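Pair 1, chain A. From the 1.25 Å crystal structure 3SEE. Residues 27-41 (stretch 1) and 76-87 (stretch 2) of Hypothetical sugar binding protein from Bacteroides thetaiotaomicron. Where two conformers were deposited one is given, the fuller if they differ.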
# COMPACT_ATOMS: atom_id res chain seq x y z
N ASN A 27 -8.19 -4.82 -11.55
CA ASN A 27 -7.02 -5.61 -11.10
C ASN A 27 -5.79 -4.78 -11.43
O ASN A 27 -5.71 -4.20 -12.52
CB ASN A 27 -6.97 -6.97 -11.80
CG ASN A 27 -5.91 -7.90 -11.24
OD1 ASN A 27 -4.71 -7.64 -11.37
ND2 ASN A 27 -6.34 -9.01 -10.62
N PRO A 28 -4.82 -4.72 -10.50
CA PRO A 28 -3.58 -3.98 -10.77
C PRO A 28 -2.86 -4.39 -12.06
O PRO A 28 -2.14 -3.60 -12.63
CB PRO A 28 -2.73 -4.29 -9.52
CG PRO A 28 -3.74 -4.47 -8.44
CD PRO A 28 -4.85 -5.22 -9.11
N SER A 29 -3.05 -5.63 -12.52
CA SER A 29 -2.42 -6.08 -13.76
C SER A 29 -2.84 -5.24 -14.97
O SER A 29 -2.10 -5.18 -15.96
CB SER A 29 -2.70 -7.55 -14.05
OG SER A 29 -2.18 -8.39 -13.03
N LYS A 30 -3.98 -4.56 -14.87
CA LYS A 30 -4.47 -3.71 -15.95
C LYS A 30 -4.11 -2.26 -15.79
O LYS A 30 -4.41 -1.46 -16.66
CB LYS A 30 -5.99 -3.83 -16.03
CG LYS A 30 -6.50 -5.23 -16.30
CD LYS A 30 -8.03 -5.28 -16.09
CE LYS A 30 -8.61 -6.65 -16.14
NZ LYS A 30 -8.48 -7.17 -17.50
N ALA A 31 -3.45 -1.90 -14.69
CA ALA A 31 -3.11 -0.50 -14.45
C ALA A 31 -1.95 -0.05 -15.33
O ALA A 31 -1.00 -0.79 -15.52
CB ALA A 31 -2.74 -0.30 -12.99
N THR A 32 -2.03 1.17 -15.83
CA THR A 32 -0.92 1.82 -16.51
C THR A 32 0.10 2.24 -15.46
O THR A 32 -0.24 2.88 -14.47
CB THR A 32 -1.41 3.07 -17.25
OG1 THR A 32 -2.48 2.69 -18.13
CG2 THR A 32 -0.27 3.73 -18.02
N ALA A 33 1.35 1.86 -15.66
CA ALA A 33 2.40 2.21 -14.73
C ALA A 33 2.68 3.69 -14.74
O ALA A 33 2.43 4.39 -15.71
CB ALA A 33 3.66 1.42 -15.02
N GLY A 34 3.18 4.17 -13.60
CA GLY A 34 3.57 5.56 -13.48
C GLY A 34 2.44 6.54 -13.28
O GLY A 34 2.61 7.74 -13.49
N GLU A 35 1.28 6.01 -12.93
CA GLU A 35 0.06 6.78 -12.71
C GLU A 35 -0.52 6.21 -11.43
O GLU A 35 -0.18 5.08 -11.07
CB GLU A 35 -0.91 6.53 -13.86
CG GLU A 35 -0.38 7.01 -15.19
CD GLU A 35 -1.42 7.11 -16.26
OE1 GLU A 35 -2.61 6.75 -16.01
OE2 GLU A 35 -1.03 7.55 -17.37
N TRP A 36 -1.37 6.97 -10.73
CA TRP A 36 -2.19 6.40 -9.68
C TRP A 36 -3.40 5.68 -10.26
O TRP A 36 -3.96 6.09 -11.27
CB TRP A 36 -2.66 7.48 -8.73
CG TRP A 36 -1.57 8.12 -7.97
CD1 TRP A 36 -1.02 9.34 -8.21
CD2 TRP A 36 -0.88 7.59 -6.82
NE1 TRP A 36 -0.03 9.60 -7.30
CE2 TRP A 36 0.08 8.54 -6.44
CE3 TRP A 36 -0.95 6.38 -6.12
CZ2 TRP A 36 0.92 8.34 -5.35
CZ3 TRP A 36 -0.12 6.20 -5.04
CH2 TRP A 36 0.82 7.17 -4.68
N PHE A 37 -3.81 4.62 -9.58
CA PHE A 37 -5.06 3.96 -9.86
C PHE A 37 -5.86 3.77 -8.60
O PHE A 37 -5.31 3.71 -7.49
CB PHE A 37 -4.86 2.63 -10.62
CG PHE A 37 -4.12 1.57 -9.86
CD1 PHE A 37 -4.78 0.74 -8.98
CD2 PHE A 37 -2.77 1.38 -10.05
CE1 PHE A 37 -4.09 -0.27 -8.31
CE2 PHE A 37 -2.09 0.38 -9.38
CZ PHE A 37 -2.75 -0.46 -8.53
N ILE A 38 -7.17 3.68 -8.78
CA ILE A 38 -8.10 3.39 -7.71
C ILE A 38 -8.54 1.95 -7.81
O ILE A 38 -9.06 1.52 -8.86
CB ILE A 38 -9.32 4.31 -7.77
CG1 ILE A 38 -8.87 5.76 -7.60
CG2 ILE A 38 -10.36 3.89 -6.73
CD1 ILE A 38 -9.93 6.79 -8.05
N MSE A 39 -8.29 1.16 -6.77
CA MSE A 39 -8.89 -0.16 -6.61
C MSE A 39 -10.03 -0.06 -5.62
O MSE A 39 -9.83 0.36 -4.48
CB MSE A 39 -7.87 -1.20 -6.13
CG MSE A 39 -7.23 -1.98 -7.25
SE MSE A 39 -8.35 -3.34 -8.03
CE MSE A 39 -8.09 -4.62 -6.66
N ASN A 40 -11.24 -0.42 -6.06
CA ASN A 40 -12.38 -0.52 -5.18
C ASN A 40 -13.26 -1.63 -5.69
O ASN A 40 -14.20 -1.42 -6.47
CB ASN A 40 -13.15 0.81 -5.09
CG ASN A 40 -14.27 0.77 -4.10
OD1 ASN A 40 -14.56 -0.28 -3.50
ND2 ASN A 40 -14.94 1.91 -3.94
N ASN A 41 -12.93 -2.84 -5.26
CA ASN A 41 -13.70 -4.04 -5.52
C ASN A 41 -14.53 -4.44 -4.32
O ASN A 41 -15.13 -5.50 -4.33
CB ASN A 41 -12.83 -5.21 -6.02
CG ASN A 41 -12.25 -4.97 -7.39
OD1 ASN A 41 -12.75 -4.16 -8.18
ND2 ASN A 41 -11.19 -5.73 -7.70
N TRP A 76 -7.64 -6.09 2.20
CA TRP A 76 -6.36 -5.61 1.70
C TRP A 76 -6.22 -5.68 0.20
O TRP A 76 -5.48 -4.90 -0.39
CB TRP A 76 -5.20 -6.37 2.38
CG TRP A 76 -5.07 -7.81 2.03
CD1 TRP A 76 -5.60 -8.86 2.70
CD2 TRP A 76 -4.34 -8.38 0.92
NE1 TRP A 76 -5.24 -10.04 2.10
CE2 TRP A 76 -4.46 -9.77 1.02
CE3 TRP A 76 -3.55 -7.84 -0.10
CZ2 TRP A 76 -3.88 -10.63 0.09
CZ3 TRP A 76 -2.98 -8.69 -1.02
CH2 TRP A 76 -3.15 -10.07 -0.92
N TYR A 77 -6.91 -6.64 -0.42
CA TYR A 77 -6.78 -6.86 -1.86
C TYR A 77 -7.93 -6.25 -2.67
O TYR A 77 -7.96 -6.41 -3.89
CB TYR A 77 -6.59 -8.36 -2.19
CG TYR A 77 -7.73 -9.24 -1.77
CD1 TYR A 77 -8.81 -9.51 -2.61
CD2 TYR A 77 -7.74 -9.84 -0.53
CE1 TYR A 77 -9.86 -10.34 -2.20
CE2 TYR A 77 -8.78 -10.66 -0.11
CZ TYR A 77 -9.83 -10.92 -0.95
OH TYR A 77 -10.88 -11.75 -0.54
N LYS A 78 -8.87 -5.59 -2.00
CA LYS A 78 -10.03 -5.02 -2.69
C LYS A 78 -10.04 -3.51 -2.81
O LYS A 78 -10.52 -3.00 -3.81
CB LYS A 78 -11.34 -5.46 -2.04
CG LYS A 78 -11.58 -6.96 -2.08
CD LYS A 78 -12.97 -7.29 -1.54
CE LYS A 78 -13.14 -8.77 -1.38
NZ LYS A 78 -14.51 -9.06 -0.83
N ALA A 79 -9.59 -2.77 -1.78
CA ALA A 79 -9.78 -1.31 -1.76
C ALA A 79 -8.48 -0.62 -1.35
O ALA A 79 -8.04 -0.73 -0.19
CB ALA A 79 -10.91 -0.93 -0.82
N PHE A 80 -7.89 0.11 -2.28
CA PHE A 80 -6.65 0.81 -2.01
C PHE A 80 -6.34 1.80 -3.13
O PHE A 80 -6.88 1.70 -4.23
CB PHE A 80 -5.46 -0.16 -1.79
CG PHE A 80 -5.22 -1.14 -2.89
CD1 PHE A 80 -5.82 -2.39 -2.88
CD2 PHE A 80 -4.31 -0.87 -3.88
CE1 PHE A 80 -5.54 -3.32 -3.88
CE2 PHE A 80 -4.04 -1.80 -4.88
CZ PHE A 80 -4.65 -3.02 -4.87
N LEU A 81 -5.45 2.75 -2.81
CA LEU A 81 -4.81 3.61 -3.77
C LEU A 81 -3.52 2.96 -4.22
O LEU A 81 -2.72 2.58 -3.37
CB LEU A 81 -4.54 4.94 -3.08
CG LEU A 81 -3.72 5.96 -3.86
CD1 LEU A 81 -4.49 6.48 -5.08
CD2 LEU A 81 -3.25 7.10 -2.95
N GLY A 82 -3.34 2.80 -5.52
CA GLY A 82 -2.18 2.09 -6.01
C GLY A 82 -1.35 2.84 -7.04
O GLY A 82 -1.86 3.72 -7.75
N GLN A 83 -0.07 2.49 -7.15
CA GLN A 83 0.74 2.93 -8.29
C GLN A 83 1.70 1.83 -8.68
O GLN A 83 2.50 1.38 -7.85
CB GLN A 83 1.48 4.24 -8.01
CG GLN A 83 2.26 4.71 -9.24
CD GLN A 83 2.73 6.15 -9.24
OE1 GLN A 83 3.84 6.39 -9.69
NE2 GLN A 83 1.91 7.11 -8.78
N ARG A 84 1.60 1.41 -9.93
CA ARG A 84 2.44 0.37 -10.49
C ARG A 84 3.77 0.95 -10.95
O ARG A 84 3.79 2.05 -11.54
CB ARG A 84 1.69 -0.30 -11.65
CG ARG A 84 2.35 -1.47 -12.32
CD ARG A 84 1.45 -1.96 -13.42
NE ARG A 84 1.99 -3.13 -14.11
CZ ARG A 84 1.30 -3.82 -15.00
NH1 ARG A 84 0.09 -3.43 -15.39
NH2 ARG A 84 1.81 -4.92 -15.51
N ILE A 85 4.84 0.22 -10.65
CA ILE A 85 6.19 0.67 -10.95
C ILE A 85 6.89 -0.38 -11.81
O ILE A 85 7.05 -1.52 -11.41
CB ILE A 85 6.99 0.89 -9.65
CG1 ILE A 85 6.27 1.91 -8.75
CG2 ILE A 85 8.43 1.36 -10.00
CD1 ILE A 85 6.97 2.17 -7.43
N THR A 86 7.29 0.04 -13.00
CA THR A 86 7.97 -0.83 -13.97
C THR A 86 9.34 -0.29 -14.36
O THR A 86 9.92 -0.74 -15.32
CB THR A 86 7.10 -1.08 -15.22
OG1 THR A 86 6.73 0.19 -15.79
CG2 THR A 86 5.86 -1.87 -14.85
N ASP A 87 9.87 0.66 -13.60
CA ASP A 87 11.18 1.20 -13.94
C ASP A 87 12.34 0.24 -13.64
O ASP A 87 13.44 0.41 -14.21
CB ASP A 87 11.36 2.57 -13.33
CG ASP A 87 10.47 3.63 -14.03
OD1 ASP A 87 10.32 3.70 -15.31
OD2 ASP A 87 9.89 4.42 -13.26
O HOH W 1 -0.06 -6.81 -16.86
O HOH W 2 -0.20 2.52 -11.82
O HOH W 3 -9.97 -7.42 -5.70
O HOH W 4 -16.52 -7.54 -3.20

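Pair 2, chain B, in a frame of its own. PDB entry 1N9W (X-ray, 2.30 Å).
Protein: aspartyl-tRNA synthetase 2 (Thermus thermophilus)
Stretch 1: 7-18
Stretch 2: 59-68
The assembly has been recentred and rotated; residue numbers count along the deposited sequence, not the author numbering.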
# COMPACT_ATOMS: atom_id res chain seq x y z
N ASP B 7 11.16 -19.04 16.42
CA ASP B 7 10.96 -18.97 17.86
C ASP B 7 11.25 -20.28 18.58
O ASP B 7 11.11 -20.37 19.80
CB ASP B 7 9.54 -18.51 18.15
CG ASP B 7 9.20 -17.21 17.46
OD1 ASP B 7 9.98 -16.25 17.59
OD2 ASP B 7 8.14 -17.14 16.79
N LEU B 8 11.67 -21.29 17.84
CA LEU B 8 11.94 -22.58 18.47
C LEU B 8 12.99 -22.50 19.58
O LEU B 8 12.95 -23.29 20.53
CB LEU B 8 12.33 -23.62 17.42
CG LEU B 8 11.23 -24.00 16.42
CD1 LEU B 8 11.82 -24.95 15.38
CD2 LEU B 8 10.05 -24.67 17.14
N LYS B 9 13.94 -21.57 19.48
CA LYS B 9 14.96 -21.43 20.51
C LYS B 9 14.36 -21.34 21.91
O LYS B 9 14.92 -21.85 22.88
CB LYS B 9 15.82 -20.18 20.28
CG LYS B 9 17.06 -20.40 19.42
CD LYS B 9 16.72 -20.73 17.97
CE LYS B 9 17.99 -20.96 17.16
NZ LYS B 9 17.70 -21.33 15.74
N ALA B 10 13.21 -20.69 22.03
CA ALA B 10 12.58 -20.53 23.33
C ALA B 10 11.72 -21.71 23.75
O ALA B 10 10.96 -21.61 24.71
CB ALA B 10 11.75 -19.25 23.35
N HIS B 11 11.84 -22.84 23.06
CA HIS B 11 11.02 -23.99 23.39
C HIS B 11 11.79 -25.28 23.54
O HIS B 11 11.21 -26.36 23.49
CB HIS B 11 9.93 -24.17 22.32
CG HIS B 11 8.98 -23.02 22.25
ND1 HIS B 11 7.72 -23.06 22.83
CD2 HIS B 11 9.10 -21.79 21.71
CE1 HIS B 11 7.12 -21.91 22.63
NE2 HIS B 11 7.93 -21.12 21.96
N VAL B 12 13.09 -25.18 23.74
CA VAL B 12 13.94 -26.36 23.91
C VAL B 12 13.43 -27.18 25.09
O VAL B 12 13.21 -26.65 26.17
CB VAL B 12 15.40 -25.93 24.14
CG1 VAL B 12 16.30 -27.15 24.22
CG2 VAL B 12 15.85 -25.01 23.01
N GLY B 13 13.22 -28.48 24.87
CA GLY B 13 12.74 -29.34 25.93
C GLY B 13 11.23 -29.49 25.97
O GLY B 13 10.68 -30.33 26.69
N GLN B 14 10.53 -28.68 25.19
CA GLN B 14 9.07 -28.75 25.15
C GLN B 14 8.53 -29.39 23.88
O GLN B 14 9.27 -29.63 22.92
CB GLN B 14 8.49 -27.35 25.31
CG GLN B 14 8.91 -26.69 26.61
CD GLN B 14 8.63 -25.21 26.62
OE1 GLN B 14 7.50 -24.77 26.46
NE2 GLN B 14 9.68 -24.42 26.83
N GLU B 15 7.24 -29.68 23.90
CA GLU B 15 6.56 -30.26 22.77
C GLU B 15 5.96 -29.09 22.01
O GLU B 15 5.28 -28.25 22.61
CB GLU B 15 5.45 -31.20 23.23
CG GLU B 15 5.18 -32.37 22.30
CD GLU B 15 5.98 -33.61 22.68
OE1 GLU B 15 5.59 -34.31 23.64
OE2 GLU B 15 7.02 -33.89 22.02
N VAL B 16 6.23 -28.99 20.71
CA VAL B 16 5.68 -27.90 19.92
C VAL B 16 4.98 -28.44 18.67
O VAL B 16 5.09 -29.63 18.33
CB VAL B 16 6.78 -26.89 19.48
CG1 VAL B 16 7.56 -26.40 20.68
CG2 VAL B 16 7.71 -27.53 18.45
N GLU B 17 4.25 -27.57 17.99
CA GLU B 17 3.56 -27.95 16.77
C GLU B 17 4.09 -27.08 15.64
O GLU B 17 4.18 -25.87 15.79
CB GLU B 17 2.05 -27.74 16.92
CG GLU B 17 1.26 -28.37 15.78
CD GLU B 17 -0.24 -28.30 15.98
OE1 GLU B 17 -0.84 -27.26 15.64
OE2 GLU B 17 -0.81 -29.30 16.49
N LEU B 18 4.47 -27.70 14.53
CA LEU B 18 5.00 -26.95 13.39
C LEU B 18 4.06 -27.10 12.19
O LEU B 18 3.36 -28.11 12.07
CB LEU B 18 6.39 -27.48 13.01
CG LEU B 18 7.49 -27.51 14.09
CD1 LEU B 18 8.58 -28.47 13.69
CD2 LEU B 18 8.05 -26.11 14.29
N LEU B 59 2.86 -29.96 5.55
CA LEU B 59 2.83 -30.82 6.73
C LEU B 59 2.54 -30.13 8.05
O LEU B 59 2.68 -28.92 8.22
CB LEU B 59 4.18 -31.51 6.90
CG LEU B 59 4.90 -32.22 5.78
CD1 LEU B 59 6.25 -32.65 6.32
CD2 LEU B 59 4.10 -33.41 5.28
N ARG B 60 2.17 -30.96 9.01
CA ARG B 60 1.96 -30.51 10.37
C ARG B 60 2.84 -31.48 11.16
O ARG B 60 2.79 -32.69 10.92
CB ARG B 60 0.50 -30.66 10.78
CG ARG B 60 0.27 -30.46 12.26
CD ARG B 60 -1.21 -30.36 12.57
NE ARG B 60 -1.44 -30.71 13.96
CZ ARG B 60 -1.41 -31.95 14.44
NH1 ARG B 60 -1.19 -32.98 13.63
NH2 ARG B 60 -1.59 -32.16 15.74
N VAL B 61 3.67 -30.96 12.05
CA VAL B 61 4.54 -31.79 12.87
C VAL B 61 4.42 -31.46 14.36
O VAL B 61 4.49 -30.29 14.76
CB VAL B 61 6.04 -31.64 12.50
CG1 VAL B 61 6.90 -32.41 13.52
CG2 VAL B 61 6.30 -32.18 11.08
N ARG B 62 4.25 -32.50 15.16
CA ARG B 62 4.16 -32.35 16.61
C ARG B 62 5.37 -33.09 17.19
O ARG B 62 5.59 -34.26 16.89
CB ARG B 62 2.86 -32.97 17.13
CG ARG B 62 2.78 -33.05 18.66
CD ARG B 62 1.40 -33.52 19.12
NE ARG B 62 1.08 -34.90 18.72
CZ ARG B 62 1.41 -35.99 19.41
NH1 ARG B 62 2.07 -35.87 20.55
NH2 ARG B 62 1.06 -37.18 18.96
N GLY B 63 6.15 -32.40 18.01
CA GLY B 63 7.32 -33.04 18.58
C GLY B 63 8.12 -32.26 19.60
O GLY B 63 7.81 -31.11 19.91
N LEU B 64 9.17 -32.91 20.10
CA LEU B 64 10.06 -32.34 21.12
C LEU B 64 11.25 -31.57 20.56
O LEU B 64 11.99 -32.08 19.71
CB LEU B 64 10.59 -33.49 22.01
CG LEU B 64 11.54 -33.14 23.15
CD1 LEU B 64 10.74 -32.48 24.26
CD2 LEU B 64 12.24 -34.40 23.65
N VAL B 65 11.43 -30.34 21.03
CA VAL B 65 12.54 -29.50 20.61
C VAL B 65 13.80 -29.95 21.35
O VAL B 65 13.86 -29.90 22.58
CB VAL B 65 12.27 -28.00 20.90
CG1 VAL B 65 13.44 -27.12 20.39
CG2 VAL B 65 10.96 -27.57 20.23
N VAL B 66 14.79 -30.40 20.59
CA VAL B 66 16.04 -30.88 21.14
C VAL B 66 17.24 -30.13 20.55
O VAL B 66 17.29 -29.84 19.35
CB VAL B 66 16.19 -32.40 20.86
CG1 VAL B 66 17.54 -32.90 21.36
CG2 VAL B 66 15.06 -33.15 21.55
N GLU B 67 18.18 -29.81 21.43
CA GLU B 67 19.39 -29.10 21.06
C GLU B 67 20.24 -29.94 20.11
O GLU B 67 20.37 -31.14 20.29
CB GLU B 67 20.20 -28.79 22.32
CG GLU B 67 21.15 -27.63 22.17
CD GLU B 67 22.06 -27.43 23.39
OE1 GLU B 67 21.62 -27.76 24.52
OE2 GLU B 67 23.18 -26.92 23.20
N ASN B 68 20.82 -29.30 19.10
CA ASN B 68 21.66 -30.02 18.14
C ASN B 68 22.37 -29.04 17.23
O ASN B 68 21.85 -28.64 16.18
CB ASN B 68 20.82 -31.00 17.32
CG ASN B 68 21.67 -31.87 16.42
OD1 ASN B 68 22.88 -31.67 16.31
ND2 ASN B 68 21.03 -32.84 15.77

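Two antiparallel strand pairs with a shared backbone arrangement. In each, a loop leads into a strand that lies antiparallel to a second strand; 14 central residues superpose with an RMSD of 0.8 Å. The N-to-C directions differ by 139° in pair 1 and 171° in pair 2, so the second pair runs closer to ideal antiparallel. The register is common: Phe37(A) faces Gly82(A) as Val16(B) faces Gly63(B), and Met39(A) faces Phe80(A) as Leu18(B) faces Val61(B), all hydrogen-bonded pairs. Phe37(A) N to Gly82(A) O is 2.8 Å and Gly82(A) N to Phe37(A) O 2.9 Å; Val16(B) N to Gly63(B) O is 2.8 Å and Gly63(B) N to Val16(B) O 3.0 Å.

Ahead of the strand a matched glycine with positive phi extends the ladder: Gly34(A) N donates to Arg84(A) O at 3.0 Å, and Gly13(B) N to Val65(B) O at 2.8 Å. One rung further the pairs diverge. In pair 2, Val65(B) N donates directly to Gln14(B) O at 3.0 Å. In pair 1 the equivalent atoms, Arg84(A) N and Glu35(A) O, stand 4.2 Å apart, and water 2 fills the gap, accepting from Arg84(A) N (2.8 Å) and donating to Glu35(A) O (2.7 Å).

The CA-to-CB bonds of the matched Arg84(A) and Val65(B) both point toward stretch 1, but the two side chains engage it differently. The extended arginine reaches back along the loop: Arg84(A) NH1 donates to Ser29(A) O and to Ala31(A) O, each at 2.9 Å. The short valine packs by apolar contact instead: Val65(B) CG2 lies 3.6 Å from Val16(B) CG1 and Val65(B) CG1 4.1 Å from Val12(B) CG2.

The matched glycines, Gly82(A) and Gly63(B), meet different neighbours. The Phe37(A) ring lies over Gly82(A), whose CA is 3.7 Å from the ring centroid; a CB there would sit 2.3 Å from Phe37(A) CZ, a clash. Val16(B) has no ring to cover Gly63(B), and a CB there would meet no such obstacle from stretch 1. Next along this face, Met39(A), a selenomethionine, sets CB over the Phe80(A) ring, 3.8 Å from its centroid, whereas Leu18(B) CB and Val61(B) CB meet at 4.2 Å.

The other face changes in chemistry. Trp36(A) spreads its indole across Leu81(A) and Gln83(A), with Trp36(A) CE3 3.6 Å from Leu81(A) CG. At the matching position Glu15(B) is exposed, and Glu17(B), matching Ile38(A), forms a salt bridge to Arg60(B), Glu17(B) OE2 to Arg60(B) NE 3.0 Å, through weak hydrogen bonds.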